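Long-range contacts in succinyl-CoA ligase (ADP-forming) subunit alpha (Methanosaeta concilii, PDB 6HXI), which belongs to the succinyl-CoA ligase alpha-subunit family, joins a CoA-ligase region to a citrate synthase-like C-terminal region, and is modelled with coenzyme A: residues B[238-243]-B[288-293]; B[244-249]-B[292-297]; B[458-463]-B[484-489]. One frame throughout, in Å; residues are numbered along the deposited sequence. Where two conformers were deposited one is given.

Contact 1. Residues B[238-243]-B[288-293]; sequences DEYMII and QAKNDA
The stretches 239-243 and 288-293 run nearly parallel, 16° apart and 10.3 Å between axes, within helices 239-247 and 287-297, each following a strand (227-233 and 255-260) of the same mixed sheet. On the buried side the contact is tight and charged. Lys-290, extended beyond CG, reaches across to Glu-239, whose chain is bent at chi2 (85°), and its NZ forms a salt bridge with Glu-239 OE1 at 2.8 Å. The ammonium arrives from above the carboxylate, 54° out of its plane. Next to this pair Ile-243 fills the gap between the helices: its CD1 rests 3.8 Å from Ala-293 CB, and its CG2 lies 3.5 Å from Ala-293 O.

Tyr-240 marks the looser, partly exposed side. Its ring crosses the Lys-290 chain at about a right angle, with Tyr-240 CE2 3.6 Å from Lys-290 CG, and CE1 approaches Ala-293 CB obliquely at 3.9 Å. Tyr-240 OH passes 3.5 Å from Ala-289 CB, but its hydrogen bond goes to Lys-284 O.

Lys-290 NZ is also hydrogen-bonded to the carbonyls of Glu-233, Gly-235 and Gly-236, while Glu-239 OE2 pairs with Lys-177 and with Glu-233 N. So many partners around two buried charges imply that both groups are probably ionised and held in fixed orientations where the helix meets the end of strand 227-233.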
loop_
_atom_site.group_PDB
_atom_site.type_symbol
_atom_site.label_atom_id
_atom_site.label_comp_id
_atom_site.label_asym_id
_atom_site.label_seq_id
_atom_site.Cartn_x
_atom_site.Cartn_y
_atom_site.Cartn_z
ATOM N N ASP B 238 28.679 37.068 50.749
ATOM C CA ASP B 238 29.662 36.709 49.725
ATOM C C ASP B 238 30.704 37.812 49.486
ATOM O O ASP B 238 31.897 37.529 49.497
ATOM C CB ASP B 238 28.940 36.308 48.414
ATOM C CG ASP B 238 29.817 36.066 47.175
ATOM O OD1 ASP B 238 30.386 37.041 46.647
ATOM O OD2 ASP B 238 29.836 34.919 46.674
ATOM N N GLU B 239 30.252 39.060 49.288
ATOM C CA GLU B 239 31.100 40.231 48.993
ATOM C C GLU B 239 32.091 40.547 50.127
ATOM O O GLU B 239 33.150 41.121 49.871
ATOM C CB GLU B 239 30.254 41.461 48.612
ATOM C CG GLU B 239 29.433 41.292 47.342
ATOM C CD GLU B 239 28.073 40.618 47.457
ATOM O OE1 GLU B 239 27.803 39.925 48.466
ATOM O OE2 GLU B 239 27.268 40.779 46.514
ATOM N N TYR B 240 31.777 40.099 51.356
ATOM C CA TYR B 240 32.649 40.254 52.518
ATOM C C TYR B 240 33.867 39.325 52.446
ATOM O O TYR B 240 34.832 39.549 53.167
ATOM C CB TYR B 240 31.868 40.123 53.840
ATOM C CG TYR B 240 30.951 41.304 54.061
ATOM C CD1 TYR B 240 31.449 42.526 54.506
ATOM C CD2 TYR B 240 29.589 41.218 53.772
ATOM C CE1 TYR B 240 30.616 43.632 54.665
ATOM C CE2 TYR B 240 28.744 42.313 53.945
ATOM C CZ TYR B 240 29.266 43.521 54.377
ATOM O OH TYR B 240 28.442 44.603 54.539
ATOM N N MET B 241 33.847 38.316 51.546
ATOM C CA MET B 241 35.002 37.437 51.333
ATOM C C MET B 241 36.027 38.227 50.524
ATOM O O MET B 241 37.229 38.125 50.786
ATOM C CB MET B 241 34.621 36.148 50.580
ATOM C CG MET B 241 33.796 35.171 51.396
ATOM S SD MET B 241 32.945 33.929 50.374
ATOM C CE MET B 241 34.358 32.884 49.903
ATOM N N ILE B 242 35.526 39.051 49.573
ATOM C CA ILE B 242 36.317 39.898 48.675
ATOM C C ILE B 242 36.965 41.013 49.455
ATOM O O ILE B 242 38.177 41.187 49.353
ATOM C CB ILE B 242 35.487 40.421 47.461
ATOM C CG1 ILE B 242 34.819 39.243 46.678
ATOM C CG2 ILE B 242 36.341 41.300 46.526
ATOM C CD1 ILE B 242 33.505 39.601 46.051
ATOM N N ILE B 243 36.169 41.747 50.246
ATOM C CA ILE B 243 36.617 42.869 51.090
ATOM C C ILE B 243 37.710 42.407 52.072
ATOM O O ILE B 243 38.697 43.126 52.260
ATOM C CB ILE B 243 35.377 43.530 51.779
ATOM C CG1 ILE B 243 34.471 44.230 50.727
ATOM C CG2 ILE B 243 35.753 44.476 52.931
ATOM C CD1 ILE B 243 32.964 44.237 51.072
ATOM N N GLN B 288 24.184 49.202 50.960
ATOM C CA GLN B 288 24.896 50.333 51.577
ATOM C C GLN B 288 26.090 49.866 52.407
ATOM O O GLN B 288 27.205 50.320 52.151
ATOM C CB GLN B 288 23.947 51.251 52.381
ATOM C CG GLN B 288 23.071 52.172 51.504
ATOM C CD GLN B 288 21.851 51.510 50.857
ATOM O OE1 GLN B 288 21.575 50.298 51.010
ATOM N NE2 GLN B 288 21.058 52.310 50.148
ATOM N N ALA B 289 25.874 48.926 53.351
ATOM C CA ALA B 289 26.924 48.338 54.189
ATOM C C ALA B 289 28.023 47.673 53.338
ATOM O O ALA B 289 29.202 47.788 53.671
ATOM C CB ALA B 289 26.321 47.323 55.139
ATOM N N LYS B 290 27.642 47.032 52.228
ATOM C CA LYS B 290 28.570 46.371 51.296
ATOM C C LYS B 290 29.418 47.357 50.474
ATOM O O LYS B 290 30.638 47.195 50.410
ATOM C CB LYS B 290 27.828 45.372 50.384
ATOM C CG LYS B 290 27.317 44.140 51.134
ATOM C CD LYS B 290 26.591 43.178 50.226
ATOM C CE LYS B 290 26.188 41.908 50.940
ATOM N NZ LYS B 290 25.697 40.859 49.994
ATOM N N ASN B 291 28.777 48.380 49.868
ATOM C CA ASN B 291 29.457 49.406 49.072
ATOM C C ASN B 291 30.394 50.238 49.937
ATOM O O ASN B 291 31.484 50.589 49.485
ATOM C CB ASN B 291 28.447 50.289 48.318
ATOM C CG ASN B 291 27.866 49.643 47.078
ATOM O OD1 ASN B 291 28.556 48.943 46.324
ATOM N ND2 ASN B 291 26.578 49.867 46.824
ATOM N N ASP B 292 29.994 50.516 51.187
ATOM C CA ASP B 292 30.820 51.274 52.131
ATOM C C ASP B 292 32.060 50.479 52.524
ATOM O O ASP B 292 33.160 51.024 52.451
ATOM C CB ASP B 292 30.012 51.696 53.366
ATOM C CG ASP B 292 29.029 52.831 53.132
ATOM O OD1 ASP B 292 28.995 53.372 51.994
ATOM O OD2 ASP B 292 28.307 53.194 54.088
ATOM N N ALA B 293 31.889 49.178 52.883
ATOM C CA ALA B 293 32.990 48.277 53.243
ATOM C C ALA B 293 33.934 48.063 52.047
ATOM O O ALA B 293 35.133 47.879 52.243
ATOM C CB ALA B 293 32.446 46.949 53.738
#

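Contact 2. Residues B[244-249]-B[292-297]; sequences QALKEK and DAFRQA
Helix 239-247 is the crossover helix of a beta-alpha-beta unit, between the adjacent parallel strands 227-233 and 255-260; its last turn here meets that of helix 287-297, which follows strand 255-260. Segment 292-297 opens with Asp-292, whose side chain stays clear of the other helix and whose carbonyl O accepts a weak bond from Gln-296 NE2 (3.2 Å, bent to 121°).

Ala-293 contributes mainly its backbone; its O lies 3.7 Å from Lys-247 NZ, a proximity that does not amount to a hydrogen bond. The CA–CB bond of Phe-294 points away from the partner helix, yet the ring swings back: its CD1 edge, near the ring plane, meets Leu-246 CD2 at 4.2 Å. Phe-294 also packs on Leu-255, Ala-257 and Val-259 of strand 255-260 and so ties the helix pair to the sheet. Gln-296 lies at the margin, its backbone C 4.3 Å from Lys-247 NZ.

Ala-297 is the focus of the contact, its CA 5.6 Å from Lys-247 CA. Its methyl points at the other helix and is met by two side chains. Leu-246, with chi1 at -143° and so away from a staggered value, sets CD2 3.8 Å from Ala-297 CB and CG 3.8 Å from Ala-297 O. From the solvent side Lys-247, nearly extended until it bends at chi4 (73°), folds its tip over the same alanine, placing NZ 3.6 Å from Ala-297 CB.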
loop_
_atom_site.group_PDB
_atom_site.type_symbol
_atom_site.label_atom_id
_atom_site.label_comp_id
_atom_site.label_asym_id
_atom_site.label_seq_id
_atom_site.Cartn_x
_atom_site.Cartn_y
_atom_site.Cartn_z
ATOM N N GLN B 244 37.562 41.188 52.642
ATOM C CA GLN B 244 38.562 40.624 53.557
ATOM C C GLN B 244 39.837 40.261 52.807
ATOM O O GLN B 244 40.927 40.484 53.335
ATOM C CB GLN B 244 38.021 39.413 54.327
ATOM C CG GLN B 244 38.864 39.090 55.568
ATOM C CD GLN B 244 38.085 38.385 56.646
ATOM O OE1 GLN B 244 37.672 37.224 56.501
ATOM N NE2 GLN B 244 37.902 39.068 57.770
ATOM N N ALA B 245 39.701 39.737 51.564
ATOM C CA ALA B 245 40.846 39.388 50.724
ATOM C C ALA B 245 41.581 40.646 50.246
ATOM O O ALA B 245 42.807 40.646 50.157
ATOM C CB ALA B 245 40.395 38.548 49.551
ATOM N N LEU B 246 40.820 41.722 49.991
ATOM C CA LEU B 246 41.283 43.045 49.586
ATOM C C LEU B 246 42.062 43.677 50.765
ATOM O O LEU B 246 43.106 44.304 50.549
ATOM C CB LEU B 246 40.027 43.877 49.252
ATOM C CG LEU B 246 40.037 44.875 48.093
ATOM C CD1 LEU B 246 40.590 44.285 46.834
ATOM C CD2 LEU B 246 38.637 45.355 47.814
ATOM N N LYS B 247 41.570 43.475 52.012
ATOM C CA LYS B 247 42.198 43.970 53.235
ATOM C C LYS B 247 43.493 43.212 53.566
ATOM O O LYS B 247 44.464 43.833 53.996
ATOM C CB LYS B 247 41.217 43.905 54.418
ATOM C CG LYS B 247 40.282 45.105 54.509
ATOM C CD LYS B 247 39.167 44.901 55.529
ATOM C CE LYS B 247 38.473 46.191 55.904
ATOM N NZ LYS B 247 37.579 46.701 54.827
ATOM N N GLU B 248 43.508 41.882 53.351
ATOM C CA GLU B 248 44.646 40.975 53.593
ATOM C C GLU B 248 45.695 41.000 52.451
ATOM O O GLU B 248 46.580 40.135 52.413
ATOM C CB GLU B 248 44.131 39.532 53.814
ATOM C CG GLU B 248 43.495 39.308 55.179
ATOM C CD GLU B 248 42.463 38.199 55.294
ATOM O OE1 GLU B 248 42.138 37.562 54.264
ATOM O OE2 GLU B 248 41.957 37.986 56.420
ATOM N N LYS B 249 45.579 41.977 51.515
ATOM C CA LYS B 249 46.445 42.180 50.341
ATOM C C LYS B 249 46.521 40.938 49.411
ATOM O O LYS B 249 47.527 40.742 48.727
ATOM C CB LYS B 249 47.844 42.680 50.760
ATOM C CG LYS B 249 47.889 44.137 51.200
ATOM C CD LYS B 249 49.339 44.586 51.451
ATOM C CE LYS B 249 49.424 45.952 52.074
ATOM N NZ LYS B 249 50.791 46.245 52.597
ATOM N N ASP B 292 29.994 50.516 51.187
ATOM C CA ASP B 292 30.820 51.274 52.131
ATOM C C ASP B 292 32.060 50.479 52.524
ATOM O O ASP B 292 33.160 51.024 52.451
ATOM C CB ASP B 292 30.012 51.696 53.366
ATOM C CG ASP B 292 29.029 52.831 53.132
ATOM O OD1 ASP B 292 28.995 53.372 51.994
ATOM O OD2 ASP B 292 28.307 53.194 54.088
ATOM N N ALA B 293 31.889 49.178 52.883
ATOM C CA ALA B 293 32.990 48.277 53.243
ATOM C C ALA B 293 33.934 48.063 52.047
ATOM O O ALA B 293 35.133 47.879 52.243
ATOM C CB ALA B 293 32.446 46.949 53.738
ATOM N N PHE B 294 33.390 48.109 50.804
ATOM C CA PHE B 294 34.183 47.994 49.574
ATOM C C PHE B 294 35.044 49.256 49.386
ATOM O O PHE B 294 36.227 49.131 49.080
ATOM C CB PHE B 294 33.300 47.733 48.344
ATOM C CG PHE B 294 33.305 46.312 47.818
ATOM C CD1 PHE B 294 34.481 45.724 47.355
ATOM C CD2 PHE B 294 32.123 45.585 47.718
ATOM C CE1 PHE B 294 34.478 44.415 46.849
ATOM C CE2 PHE B 294 32.124 44.277 47.212
ATOM C CZ PHE B 294 33.300 43.699 46.787
ATOM N N ARG B 295 34.460 50.456 49.598
ATOM C CA ARG B 295 35.164 51.736 49.482
ATOM C C ARG B 295 36.356 51.770 50.455
ATOM O O ARG B 295 37.479 52.040 50.028
ATOM C CB ARG B 295 34.206 52.902 49.777
ATOM C CG ARG B 295 33.885 53.771 48.573
ATOM C CD ARG B 295 32.826 54.812 48.892
ATOM N NE ARG B 295 31.472 54.248 48.888
ATOM C CZ ARG B 295 30.613 54.339 47.870
ATOM N NH1 ARG B 295 30.955 54.977 46.755
ATOM N NH2 ARG B 295 29.405 53.803 47.966
ATOM N N GLN B 296 36.100 51.412 51.739
ATOM C CA GLN B 296 37.055 51.354 52.855
ATOM C C GLN B 296 38.175 50.318 52.673
ATOM O O GLN B 296 39.234 50.462 53.285
ATOM C CB GLN B 296 36.314 51.101 54.180
ATOM C CG GLN B 296 35.503 52.299 54.673
ATOM C CD GLN B 296 34.518 51.926 55.751
ATOM O OE1 GLN B 296 34.888 51.484 56.844
ATOM N NE2 GLN B 296 33.237 52.125 55.477
ATOM N N ALA B 297 37.938 49.273 51.855
ATOM C CA ALA B 297 38.920 48.214 51.571
ATOM C C ALA B 297 39.917 48.579 50.448
ATOM O O ALA B 297 40.911 47.876 50.265
ATOM C CB ALA B 297 38.211 46.910 51.248
#

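Contact 3. Residues B[458-463]-B[484-489]; sequences AREFKR and NIPGIG. With COA (coenzyme A), chain G.
A coenzyme A adenine site in the citrate synthase-like region is lined by the loop 484-489, and helix 453-466 backs that loop from behind. Ile-485 to Ile-488 form a type II beta turn, closed by Ile-488 N donating to Ile-485 O at 3.2 Å; Gly-487 takes the third position with phi 89° and psi 1°, where a CB would press against the preceding carbonyl O.

The turn offers backbone atoms to the adenine: Ile-485 N lies 3.0 Å from COA N1A, and Ile-488 O lies 3.0 Å from COA N6A. Both isoleucines divide their branches between ligand and helix. The CG1 arm of Ile-485 borders the adenine while its CG2 touches Phe-461 CE1 at 3.5 Å; in Ile-488 the roles reverse, CG2 turning to the adenine and CG1 standing 4.1 Å from Phe-461 CZ. The Phe-461 ring also presents its edge to the turn, with Pro-486 O in the ring plane and 3.3 Å from CE1. Further out, Glu-460 CG rests 3.9 Å from Pro-486 CG, its chain crossing the proline at about a right angle. Its carboxylate bends away to Arg-463, whose NH2 forms a salt bridge with Glu-460 OE2 at 2.8 Å, met nearly along the C-O axis.

Phe-474 meets Phe-461 edge-to-face, and helix 517-530 supports the same ring. Ser-89, Ser-92, Arg-91 and Ile-112 of the second subunit complete the ligand's surroundings, with Lys-479 and Lys-532 of this chain. An amide N beside N1A and a carbonyl O beside N6A match the acceptor and donor edge of adenine, consistent with base recognition by backbone, with Phe-461 as an apolar second shell that positions the turn.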
loop_
_atom_site.group_PDB
_atom_site.type_symbol
_atom_site.label_atom_id
_atom_site.label_comp_id
_atom_site.label_asym_id
_atom_site.label_seq_id
_atom_site.Cartn_x
_atom_site.Cartn_y
_atom_site.Cartn_z
ATOM N N ALA B 458 -22.606 5.783 -12.231
ATOM C CA ALA B 458 -22.823 7.228 -12.186
ATOM C C ALA B 458 -22.517 7.863 -13.570
ATOM O O ALA B 458 -23.362 8.552 -14.104
ATOM C CB ALA B 458 -21.980 7.858 -11.084
ATOM N N ARG B 459 -21.370 7.526 -14.149
ATOM C CA ARG B 459 -20.850 7.990 -15.434
ATOM C C ARG B 459 -21.790 7.683 -16.596
ATOM O O ARG B 459 -22.249 8.603 -17.269
ATOM C CB ARG B 459 -19.491 7.302 -15.666
ATOM C CG ARG B 459 -18.579 7.927 -16.707
ATOM C CD ARG B 459 -17.124 7.949 -16.238
ATOM N NE ARG B 459 -16.696 6.724 -15.552
ATOM C CZ ARG B 459 -15.750 6.677 -14.625
ATOM N NH1 ARG B 459 -15.410 5.519 -14.076
ATOM N NH2 ARG B 459 -15.121 7.783 -14.252
ATOM N N GLU B 460 -22.088 6.387 -16.809
ATOM C CA GLU B 460 -22.918 5.883 -17.897
ATOM C C GLU B 460 -24.355 6.328 -17.843
ATOM O O GLU B 460 -24.892 6.718 -18.892
ATOM C CB GLU B 460 -22.822 4.342 -18.029
ATOM C CG GLU B 460 -21.485 3.873 -18.614
ATOM C CD GLU B 460 -20.913 4.641 -19.798
ATOM O OE1 GLU B 460 -19.707 4.977 -19.768
ATOM O OE2 GLU B 460 -21.668 4.896 -20.763
ATOM N N PHE B 461 -24.997 6.255 -16.652
ATOM C CA PHE B 461 -26.391 6.697 -16.502
ATOM C C PHE B 461 -26.512 8.212 -16.684
ATOM O O PHE B 461 -27.426 8.655 -17.362
ATOM C CB PHE B 461 -27.009 6.225 -15.173
ATOM C CG PHE B 461 -27.460 4.779 -15.178
ATOM C CD1 PHE B 461 -26.539 3.742 -15.037
ATOM C CD2 PHE B 461 -28.791 4.450 -15.382
ATOM C CE1 PHE B 461 -26.959 2.406 -15.059
ATOM C CE2 PHE B 461 -29.206 3.106 -15.392
ATOM C CZ PHE B 461 -28.294 2.102 -15.213
ATOM N N LYS B 462 -25.585 9.004 -16.104
ATOM C CA LYS B 462 -25.621 10.472 -16.220
ATOM C C LYS B 462 -25.557 10.889 -17.714
ATOM O O LYS B 462 -26.378 11.676 -18.164
ATOM C CB LYS B 462 -24.479 11.123 -15.411
ATOM C CG LYS B 462 -24.698 12.581 -15.118
ATOM C CD LYS B 462 -23.420 13.357 -14.881
ATOM C CE LYS B 462 -23.809 14.805 -14.723
ATOM N NZ LYS B 462 -22.898 15.741 -15.428
ATOM N N ARG B 463 -24.610 10.323 -18.467
ATOM C CA ARG B 463 -24.408 10.595 -19.891
ATOM C C ARG B 463 -25.669 10.263 -20.713
ATOM O O ARG B 463 -26.159 11.121 -21.437
ATOM C CB ARG B 463 -23.164 9.842 -20.403
ATOM C CG ARG B 463 -22.934 9.959 -21.910
ATOM C CD ARG B 463 -22.008 8.885 -22.453
ATOM N NE ARG B 463 -22.474 7.524 -22.157
ATOM C CZ ARG B 463 -23.356 6.840 -22.883
ATOM N NH1 ARG B 463 -23.902 7.382 -23.965
ATOM N NH2 ARG B 463 -23.706 5.612 -22.525
ATOM N N ASN B 484 -21.954 -4.654 -20.760
ATOM C CA ASN B 484 -22.993 -4.836 -19.770
ATOM C C ASN B 484 -23.147 -3.503 -19.077
ATOM O O ASN B 484 -22.164 -2.766 -18.932
ATOM C CB ASN B 484 -22.595 -5.894 -18.758
ATOM C CG ASN B 484 -22.849 -7.288 -19.228
ATOM O OD1 ASN B 484 -23.471 -7.524 -20.262
ATOM N ND2 ASN B 484 -22.384 -8.243 -18.468
ATOM N N ILE B 485 -24.376 -3.160 -18.706
ATOM C CA ILE B 485 -24.620 -1.884 -18.069
ATOM C C ILE B 485 -24.078 -1.920 -16.645
ATOM O O ILE B 485 -24.508 -2.779 -15.870
ATOM C CB ILE B 485 -26.106 -1.420 -18.130
ATOM C CG1 ILE B 485 -26.582 -1.270 -19.591
ATOM C CG2 ILE B 485 -26.261 -0.105 -17.358
ATOM C CD1 ILE B 485 -28.121 -1.269 -19.745
ATOM N N PRO B 486 -23.131 -1.011 -16.299
ATOM C CA PRO B 486 -22.618 -0.988 -14.920
ATOM C C PRO B 486 -23.735 -0.589 -13.952
ATOM O O PRO B 486 -24.562 0.264 -14.293
ATOM C CB PRO B 486 -21.474 0.021 -14.988
ATOM C CG PRO B 486 -21.830 0.932 -16.110
ATOM C CD PRO B 486 -22.563 0.087 -17.110
ATOM N N GLY B 487 -23.812 -1.282 -12.820
ATOM C CA GLY B 487 -24.844 -1.057 -11.820
ATOM C C GLY B 487 -26.097 -1.879 -12.037
ATOM O O GLY B 487 -27.039 -1.807 -11.249
ATOM N N ILE B 488 -26.091 -2.711 -13.096
ATOM C CA ILE B 488 -27.199 -3.594 -13.458
ATOM C C ILE B 488 -26.746 -5.030 -13.332
ATOM O O ILE B 488 -25.706 -5.374 -13.892
ATOM C CB ILE B 488 -27.775 -3.280 -14.896
ATOM C CG1 ILE B 488 -28.585 -1.965 -14.930
ATOM C CG2 ILE B 488 -28.628 -4.472 -15.487
ATOM C CD1 ILE B 488 -30.048 -1.967 -14.203
ATOM N N GLY B 489 -27.552 -5.852 -12.645
ATOM C CA GLY B 489 -27.321 -7.287 -12.511
ATOM C C GLY B 489 -26.902 -7.780 -11.145
ATOM O O GLY B 489 -26.130 -7.125 -10.438
HETATM N N1A COA G . -26.709 -5.037 -18.435
HETATM C C2A COA G . -27.514 -5.051 -19.503
HETATM N N3A COA G . -28.009 -6.104 -20.167
HETATM C C4A COA G . -27.541 -7.257 -19.662
HETATM C C5A COA G . -26.700 -7.401 -18.572
HETATM C C6A COA G . -26.300 -6.220 -17.916
HETATM N N6A COA G . -25.573 -6.208 -16.800
HETATM N N7A COA G . -26.346 -8.730 -18.399
HETATM C C8A COA G . -26.979 -9.351 -19.361
HETATM N N9A COA G . -27.718 -8.524 -20.169
HETATM C C1B COA G . -28.502 -8.892 -21.347
HETATM C C2B COA G . -27.740 -9.627 -22.443
HETATM O O2B COA G . -27.019 -8.714 -23.272
HETATM C C3B COA G . -28.902 -10.295 -23.186
HETATM O O3B COA G . -29.578 -9.375 -24.070
HETATM P P3B COA G . -30.378 -9.828 -25.373
HETATM O O7A COA G . -31.358 -10.867 -24.944
HETATM O O8A COA G . -31.010 -8.593 -25.907
HETATM O O9A COA G . -29.314 -10.327 -26.367
HETATM C C4B COA G . -29.936 -10.572 -22.087
HETATM O O4B COA G . -29.546 -9.764 -20.957
HETATM C C5B COA G . -30.069 -12.016 -21.673
HETATM O O5B COA G . -28.740 -12.555 -21.529
HETATM P P1A COA G . -28.362 -14.050 -22.071
HETATM O O1A COA G . -27.096 -14.592 -21.518
HETATM O O2A COA G . -28.448 -14.148 -23.586
HETATM O O3A COA G . -29.632 -14.767 -21.422
HETATM P P2A COA G . -30.200 -16.221 -21.109
HETATM O O4A COA G . -29.744 -16.656 -19.774
HETATM O O5A COA G . -31.703 -16.070 -21.140
HETATM O O6A COA G . -29.667 -17.212 -22.275
HETATM C CBP COA G . -30.754 -18.898 -23.663
HETATM C CCP COA G . -30.393 -17.418 -23.501
HETATM C CDP COA G . -31.495 -19.066 -24.997
HETATM C CEP COA G . -29.494 -19.786 -23.667
HETATM C CAP COA G . -31.671 -19.317 -22.480
HETATM O OAP COA G . -32.697 -18.365 -22.263
HETATM C C9P COA G . -32.283 -20.710 -22.550
HETATM O O9P COA G . -31.616 -21.693 -22.219
HETATM N N8P COA G . -33.557 -20.791 -22.967
HETATM C C7P COA G . -34.243 -22.058 -23.177
HETATM C C6P COA G . -34.592 -22.269 -24.625
HETATM C C5P COA G . -35.393 -23.531 -24.844
HETATM O O5P COA G . -36.136 -23.966 -23.966
HETATM N N4P COA G . -35.226 -24.141 -26.016
HETATM C C3P COA G . -35.843 -25.421 -26.340
HETATM C C2P COA G . -35.074 -26.599 -25.777
HETATM S S1P COA G . -35.882 -28.074 -26.460
#

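How the contacts relate
Contacts 1 and 2 are successive levels of one helix-helix interface: their centres lie 8 Å apart, they share Asp-292 and Ala-293, and both use helices 239-247 and 287-297. Their join is apolar, with Ile-242 CG2 3.6 Å from Phe-294 CE1 and Ile-243 CG2 3.8 Å from Ala-297 CB, so the charged, buried start of the interface passes into an exposed end. Contact 3 belongs to the citrate synthase-like region, its centre about 97 Å from that of contact 1 and about 102 Å from that of contact 2, across the chain's centre. Of the three, it alone borders the coenzyme A ligand, to which the second subunit's N-terminal part also contributes.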